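Local coordinates for yersinopine synthase (Yersinia pestis, PDB 6C4M), which catalyses the NADPH-dependent reductive condensation of pyruvate with an aminobutanoate-histidine intermediate, the last step in making the metallophore yersinopine, at residues 94-97 / 98-102; 263-267 / 268-272; 290-294 / 295-299. One frame throughout, in Å; residues are numbered along the deposited sequence.

How the contacts relate
Followed from the N terminus, the chain first meets contact 1, where strand 93-95, paired in parallel with strand 49-52 of the nucleotide-binding sheet, ends and turns into the short 3-10 segment 98-100 on the way to strand 107-110. Contact 2 comes much later, closing the bend between helix 255-264 and helix 267-274; contact 3 then leads the following loop into helix 294-313. The three lie in series; none nests in or crosses another. Contact 1 stands apart, its centre about 38 Å from that of contact 2 and about 44 Å from that of contact 3, whereas contacts 2 and 3 touch through Ala266 and Val296 and through Thr269 and Pro291.

Contact 1 (94-97 / 98-102); sequences YIDQ and LAQAV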
loop_
_atom_site.group_PDB
_atom_site.type_symbol
_atom_site.label_atom_id
_atom_site.label_comp_id
_atom_site.label_asym_id
_atom_site.label_seq_id
_atom_site.Cartn_x
_atom_site.Cartn_y
_atom_site.Cartn_z
ATOM N N TYR A 94 45.579 6.774 15.576
ATOM C CA TYR A 94 44.634 5.672 15.466
ATOM C C TYR A 94 44.986 4.632 16.511
ATOM O O TYR A 94 46.162 4.286 16.672
ATOM C CB TYR A 94 44.650 5.052 14.069
ATOM C CG TYR A 94 43.644 3.930 13.851
ATOM C CD1 TYR A 94 43.969 2.608 14.115
ATOM C CD2 TYR A 94 42.376 4.202 13.348
ATOM C CE1 TYR A 94 43.045 1.580 13.889
ATOM C CE2 TYR A 94 41.467 3.213 13.141
ATOM C CZ TYR A 94 41.800 1.896 13.406
ATOM O OH TYR A 94 40.874 0.908 13.167
ATOM N N ILE A 95 43.968 4.164 17.236
ATOM C CA ILE A 95 44.121 3.142 18.261
ATOM C C ILE A 95 43.045 2.082 18.065
ATOM O O ILE A 95 41.995 2.327 17.464
ATOM C CB ILE A 95 44.024 3.723 19.682
ATOM C CG1 ILE A 95 42.730 4.537 19.811
ATOM C CG2 ILE A 95 45.294 4.536 20.006
ATOM C CD1 ILE A 95 42.434 5.024 21.243
ATOM N N ASP A 96 43.325 0.891 18.596
ATOM C CA ASP A 96 42.369 -0.200 18.592
ATOM C C ASP A 96 42.200 -0.804 19.975
ATOM O O ASP A 96 41.632 -1.878 20.099
ATOM C CB ASP A 96 42.774 -1.279 17.582
ATOM C CG ASP A 96 44.008 -2.041 17.999
ATOM O OD1 ASP A 96 44.632 -1.634 18.996
ATOM O OD2 ASP A 96 44.347 -3.029 17.312
ATOM N N GLN A 97 42.655 -0.125 21.008
ATOM C CA GLN A 97 42.423 -0.524 22.385
ATOM C C GLN A 97 42.024 0.726 23.144
ATOM O O GLN A 97 42.734 1.737 23.095
ATOM C CB GLN A 97 43.680 -1.164 23.037
ATOM C CG GLN A 97 43.989 -2.590 22.609
ATOM C CD GLN A 97 42.802 -3.550 22.752
ATOM O OE1 GLN A 97 42.104 -3.574 23.774
ATOM N NE2 GLN A 97 42.561 -4.336 21.708
ATOM N N LEU A 98 40.887 0.669 23.820
ATOM C CA LEU A 98 40.381 1.830 24.536
ATOM C C LEU A 98 41.257 2.194 25.718
ATOM O O LEU A 98 41.287 3.368 26.136
ATOM C CB LEU A 98 38.956 1.545 24.976
ATOM C CG LEU A 98 37.967 1.487 23.799
ATOM C CD1 LEU A 98 36.687 0.775 24.214
ATOM C CD2 LEU A 98 37.659 2.884 23.342
ATOM N N ALA A 99 42.000 1.229 26.255
ATOM C CA ALA A 99 43.002 1.582 27.253
ATOM C C ALA A 99 44.039 2.532 26.701
ATOM O O ALA A 99 44.747 3.168 27.484
ATOM C CB ALA A 99 43.676 0.318 27.788
ATOM N N GLN A 100 44.152 2.665 25.379
ATOM C CA GLN A 100 45.029 3.671 24.789
ATOM C C GLN A 100 44.320 5.010 24.533
ATOM O O GLN A 100 44.921 5.903 23.922
ATOM C CB GLN A 100 45.634 3.159 23.474
ATOM C CG GLN A 100 46.629 1.995 23.618
ATOM C CD GLN A 100 46.927 1.325 22.274
ATOM O OE1 GLN A 100 46.031 1.142 21.434
ATOM N NE2 GLN A 100 48.182 0.961 22.064
ATOM N N ALA A 101 43.065 5.166 24.972
ATOM C CA ALA A 101 42.330 6.433 24.801
ATOM C C ALA A 101 42.743 7.372 25.927
ATOM O O ALA A 101 42.050 7.544 26.932
ATOM C CB ALA A 101 40.821 6.190 24.778
ATOM N N VAL A 102 43.924 7.978 25.754
ATOM C CA VAL A 102 44.579 8.764 26.796
ATOM C C VAL A 102 45.275 9.972 26.184
ATOM O O VAL A 102 45.594 10.000 24.996
ATOM C CB VAL A 102 45.632 7.948 27.574
ATOM C CG1 VAL A 102 45.012 6.719 28.162
ATOM C CG2 VAL A 102 46.799 7.583 26.681
HETATM O O HOH W 1 41.691 -1.868 25.911
HETATM O O HOH W 2 39.337 -1.966 24.008
#
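Ile95 and Gln100 meet where a strand gives way to a 3-10 turn, their side chains running past one another in opposite directions. The CG2 methyl of Ile95 rests against the aliphatic root of Gln100, 3.7 Å from its CB, while CB of Ile95 faces the amide oxygen OE1 of Gln100. The other branch of the isoleucine reaches further along the turn. With CG1 set between the backbone N and the carbonyl carbon (chi1 53°), CD1 of Ile95 extends to Ala101 and comes within 4.1 Å of its CB.

The turn itself is closed by the backbone, the N of Gln100 donating to O of Gln97 at 2.8 Å. That donor stands well above the carbonyl plane, 52° out of it. One residue on, Ala101 N is bonded to Leu98 O, and Ala101 is the centre of an inverse gamma turn that leads the chain out of the 3-10 segment.

On the outer side Gln97 folds back at chi2 (-52°), which brings its OE1 over the start of the turn. Two waters bridge from there: one gives a hydrogen to Gln97 OE1 at 2.8 Å and accepts from Ala99 N, and the second links the same oxygen to Leu98 N. The first two amides of the turn are thus met through solvent by a single side-chain oxygen.

Further out, Ile95 is backbone-bonded to Leu51 and Asn53, Asp96 forms a salt bridge with Lys63 of helix 57-68, and Gln97 packs on Pro55, an NADP(+)-binding residue. The turn thus has an apolar inner side, Ile95 on Gln100 and Ala101, and a hydrated outer side, where waters answer the Leu98 and Ala99 amides, beside the cofactor loop of the Rossmann-type domain.

Contact 2 (263-267 / 268-272); sequences LALAD and TTLQA
The carbonyl oxygen of Ala266 is gripped by two amides of the helix that starts beside it. Leu270 N donates to Ala266 O at 2.8 Å in an almost straight bond (N-H...O 175°), whereas Thr269 N reaches the same oxygen only weakly, at a bent angle. Ala266 occupies the N-cap position, and the next bond of the first turn follows in step, from Gln271 N to Asp267 O at 3.0 Å.

The hydroxyl of Thr269 looks back across the bend. Its OG1 donates to Leu263 O at 2.9 Å, tying the new helix to the closing turn of helix 255-264. A chi1 of -63° turns the hydroxyl to that carbonyl and leaves CG2 beside the neighbouring one, 3.1 Å from Ala264 O. On another flank Leu265 and Leu270 cross at a slant, methyl against methyl, CD2 of Leu265 lying 3.9 Å from CD2 of Leu270; CD1 of Leu270 rests on Leu265 O.

Beyond the bend, Arg433 of helix 425-445 hydrogen-bonds Leu265 O, and Gln287 takes up the hydroxyl of Thr268. His260, the inferred proton donor/acceptor, belongs to helix 255-264, and these bonds join the two helices at a corner just downstream of it: where the first helix stops, the carbonyls of Leu263 and Leu265 accept from a threonine hydroxyl and an arginine.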
loop_
_atom_site.group_PDB
_atom_site.type_symbol
_atom_site.label_atom_id
_atom_site.label_comp_id
_atom_site.label_asym_id
_atom_site.label_seq_id
_atom_site.Cartn_x
_atom_site.Cartn_y
_atom_site.Cartn_z
ATOM N N LEU A 263 8.561 -3.474 13.118
ATOM C CA LEU A 263 8.865 -4.076 11.824
ATOM C C LEU A 263 9.808 -5.261 11.972
ATOM O O LEU A 263 9.571 -6.328 11.400
ATOM C CB LEU A 263 9.493 -3.024 10.898
ATOM C CG LEU A 263 8.578 -2.220 9.976
ATOM C CD1 LEU A 263 7.282 -1.854 10.662
ATOM C CD2 LEU A 263 9.320 -0.990 9.477
ATOM N N ALA A 264 10.881 -5.085 12.732
ATOM C CA ALA A 264 11.941 -6.077 12.786
ATOM C C ALA A 264 11.551 -7.269 13.647
ATOM O O ALA A 264 12.115 -8.354 13.490
ATOM C CB ALA A 264 13.238 -5.446 13.328
ATOM N N LEU A 265 10.654 -7.065 14.607
ATOM C CA LEU A 265 10.266 -8.101 15.549
ATOM C C LEU A 265 8.880 -8.669 15.244
ATOM O O LEU A 265 8.337 -9.431 16.045
ATOM C CB LEU A 265 10.319 -7.542 16.979
ATOM C CG LEU A 265 11.644 -6.918 17.451
ATOM C CD1 LEU A 265 11.537 -6.578 18.933
ATOM C CD2 LEU A 265 12.844 -7.854 17.211
ATOM N N ALA A 266 8.299 -8.308 14.114
ATOM C CA ALA A 266 7.102 -8.995 13.646
ATOM C C ALA A 266 7.372 -10.488 13.454
ATOM O O ALA A 266 8.476 -10.906 13.088
ATOM C CB ALA A 266 6.640 -8.381 12.337
ATOM N N ASP A 267 6.348 -11.303 13.706
ATOM C CA ASP A 267 6.502 -12.749 13.532
ATOM C C ASP A 267 7.165 -13.084 12.194
ATOM O O ASP A 267 8.126 -13.859 12.139
ATOM C CB ASP A 267 5.142 -13.441 13.631
ATOM C CG ASP A 267 4.600 -13.522 15.054
ATOM O OD1 ASP A 267 5.207 -14.186 15.928
ATOM O OD2 ASP A 267 3.549 -12.905 15.299
ATOM N N THR A 268 6.679 -12.496 11.096
ATOM C CA THR A 268 7.209 -12.908 9.800
ATOM C C THR A 268 8.630 -12.421 9.610
ATOM O O THR A 268 9.403 -13.041 8.875
ATOM C CB THR A 268 6.320 -12.413 8.658
ATOM O OG1 THR A 268 6.062 -11.029 8.833
ATOM C CG2 THR A 268 4.990 -13.149 8.646
ATOM N N THR A 269 9.008 -11.342 10.288
ATOM C CA THR A 269 10.376 -10.859 10.144
ATOM C C THR A 269 11.321 -11.691 10.980
ATOM O O THR A 269 12.410 -12.042 10.520
ATOM C CB THR A 269 10.481 -9.395 10.543
ATOM O OG1 THR A 269 9.682 -8.613 9.672
ATOM C CG2 THR A 269 11.911 -8.913 10.406
ATOM N N LEU A 270 10.904 -12.039 12.195
ATOM C CA LEU A 270 11.700 -12.947 13.020
ATOM C C LEU A 270 11.906 -14.294 12.326
ATOM O O LEU A 270 12.978 -14.901 12.429
ATOM C CB LEU A 270 11.026 -13.147 14.378
ATOM C CG LEU A 270 10.899 -11.912 15.266
ATOM C CD1 LEU A 270 10.138 -12.276 16.541
ATOM C CD2 LEU A 270 12.231 -11.393 15.625
ATOM N N GLN A 271 10.891 -14.783 11.608
ATOM C CA GLN A 271 11.049 -16.048 10.893
ATOM C C GLN A 271 12.096 -15.936 9.788
ATOM O O GLN A 271 12.915 -16.847 9.610
ATOM C CB GLN A 271 9.704 -16.503 10.312
ATOM C CG GLN A 271 9.741 -17.896 9.676
ATOM C CD GLN A 271 8.358 -18.412 9.341
ATOM O OE1 GLN A 271 7.500 -18.544 10.220
ATOM N NE2 GLN A 271 8.112 -18.646 8.065
ATOM N N ALA A 272 12.081 -14.829 9.028
ATOM C CA ALA A 272 13.108 -14.617 8.009
ATOM C C ALA A 272 14.485 -14.506 8.644
ATOM O O ALA A 272 15.485 -14.981 8.099
ATOM C CB ALA A 272 12.796 -13.347 7.212
#

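Contact 3 (290-294 / 295-299); sequences GPVCP and AVIAD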
loop_
_atom_site.group_PDB
_atom_site.type_symbol
_atom_site.label_atom_id
_atom_site.label_comp_id
_atom_site.label_asym_id
_atom_site.label_seq_id
_atom_site.Cartn_x
_atom_site.Cartn_y
_atom_site.Cartn_z
ATOM N N GLY A 290 7.021 -8.406 3.196
ATOM C CA GLY A 290 7.593 -7.774 4.358
ATOM C C GLY A 290 6.515 -7.711 5.414
ATOM O O GLY A 290 5.391 -8.218 5.227
ATOM N N PRO A 291 6.823 -7.052 6.530
ATOM C CA PRO A 291 5.981 -7.175 7.732
ATOM C C PRO A 291 4.771 -6.271 7.768
ATOM O O PRO A 291 3.858 -6.534 8.563
ATOM C CB PRO A 291 6.955 -6.796 8.865
ATOM C CG PRO A 291 7.900 -5.837 8.192
ATOM C CD PRO A 291 8.090 -6.337 6.812
ATOM N N VAL A 292 4.713 -5.221 6.948
ATOM C CA VAL A 292 3.682 -4.205 7.137
ATOM C C VAL A 292 2.297 -4.792 6.920
ATOM O O VAL A 292 1.977 -5.338 5.861
ATOM C CB VAL A 292 3.935 -2.995 6.227
ATOM C CG1 VAL A 292 2.823 -1.993 6.397
ATOM C CG2 VAL A 292 5.271 -2.361 6.621
ATOM N N CYS A 293 1.453 -4.611 7.907
ATOM C CA CYS A 293 0.108 -5.135 7.920
ATOM C C CYS A 293 -0.570 -4.514 9.132
ATOM O O CYS A 293 0.116 -3.974 10.000
ATOM C CB CYS A 293 0.125 -6.666 8.024
ATOM S SG CYS A 293 0.787 -7.307 9.580
ATOM N N PRO A 294 -1.887 -4.623 9.270
ATOM C CA PRO A 294 -2.542 -3.975 10.417
ATOM C C PRO A 294 -1.996 -4.374 11.793
ATOM O O PRO A 294 -1.873 -3.491 12.648
ATOM C CB PRO A 294 -4.009 -4.381 10.219
ATOM C CG PRO A 294 -4.146 -4.467 8.719
ATOM C CD PRO A 294 -2.872 -5.122 8.287
ATOM N N ALA A 295 -1.657 -5.645 12.060
ATOM C CA ALA A 295 -1.207 -5.979 13.410
ATOM C C ALA A 295 0.133 -5.326 13.713
ATOM O O ALA A 295 0.378 -4.887 14.843
ATOM C CB ALA A 295 -1.082 -7.487 13.591
ATOM N N VAL A 296 1.015 -5.279 12.716
ATOM C CA VAL A 296 2.316 -4.661 12.871
ATOM C C VAL A 296 2.157 -3.159 13.095
ATOM O O VAL A 296 2.775 -2.588 13.991
ATOM C CB VAL A 296 3.172 -5.021 11.640
ATOM C CG1 VAL A 296 4.348 -4.097 11.494
ATOM C CG2 VAL A 296 3.660 -6.466 11.755
ATOM N N ILE A 297 1.257 -2.513 12.346
ATOM C CA ILE A 297 0.992 -1.092 12.554
ATOM C C ILE A 297 0.400 -0.855 13.936
ATOM O O ILE A 297 0.696 0.156 14.593
ATOM C CB ILE A 297 0.068 -0.572 11.429
ATOM C CG1 ILE A 297 0.845 -0.535 10.104
ATOM C CG2 ILE A 297 -0.558 0.763 11.774
ATOM C CD1 ILE A 297 2.026 0.438 10.111
ATOM N N ALA A 298 -0.448 -1.775 14.396
ATOM C CA ALA A 298 -0.979 -1.680 15.753
ATOM C C ALA A 298 0.143 -1.731 16.778
ATOM O O ALA A 298 0.093 -1.024 17.801
ATOM C CB ALA A 298 -2.013 -2.805 15.985
ATOM N N ASP A 299 1.198 -2.518 16.510
ATOM C CA ASP A 299 2.343 -2.518 17.437
ATOM C C ASP A 299 3.124 -1.203 17.367
ATOM O O ASP A 299 3.677 -0.753 18.375
ATOM C CB ASP A 299 3.312 -3.674 17.157
ATOM C CG ASP A 299 2.781 -5.041 17.587
ATOM O OD1 ASP A 299 1.832 -5.112 18.398
ATOM O OD2 ASP A 299 3.374 -6.050 17.154
#
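Val296 fills the apolar centre, its CG2 methyl resting against both the sulfur of Cys293 and the carbonyl oxygen of Pro291, which lie next to each other. The sulfur comes from the cap residue, SG of Cys293 sitting 3.7 Å from CG2 of Val296, and its chi1 of 66° swings it in over the first turn of the helix. The same methyl presses on Pro291 O at 3.2 Å and more loosely on the ring of that proline. A looser pair lies on another side of the turn, where CG1 of Val292 approaches CG1 of Ile297 at 4.4 Å.

Outward from these groups the backbone takes over. Cys293 holds the N-cap position, and Ile297 N donates to Cys293 O at 3.0 Å in a nearly linear bond (N-H...O 168°). Next, Ala298 N bonds to Pro294 O at 2.8 Å. The CB of Ala298 also lies against that oxygen. Pro294 is the first residue of the helix, a place where a proline is well tolerated because its nitrogen, which carries no hydrogen, would have no helical acceptor to serve.

In the fold, this start of helix 294-313 is wedged among several neighbours. Pro291 and Val296 pack on Leu263 of helix 255-264, Ile297 lies against Leu357 and Phe358 of helix 350-364, and Asp299 forms a salt bridge with Arg429 of helix 425-445. The turn also takes part in the dimer interface, Cys293 packing on Ser335 and Pro294 on Met336 of the second subunit.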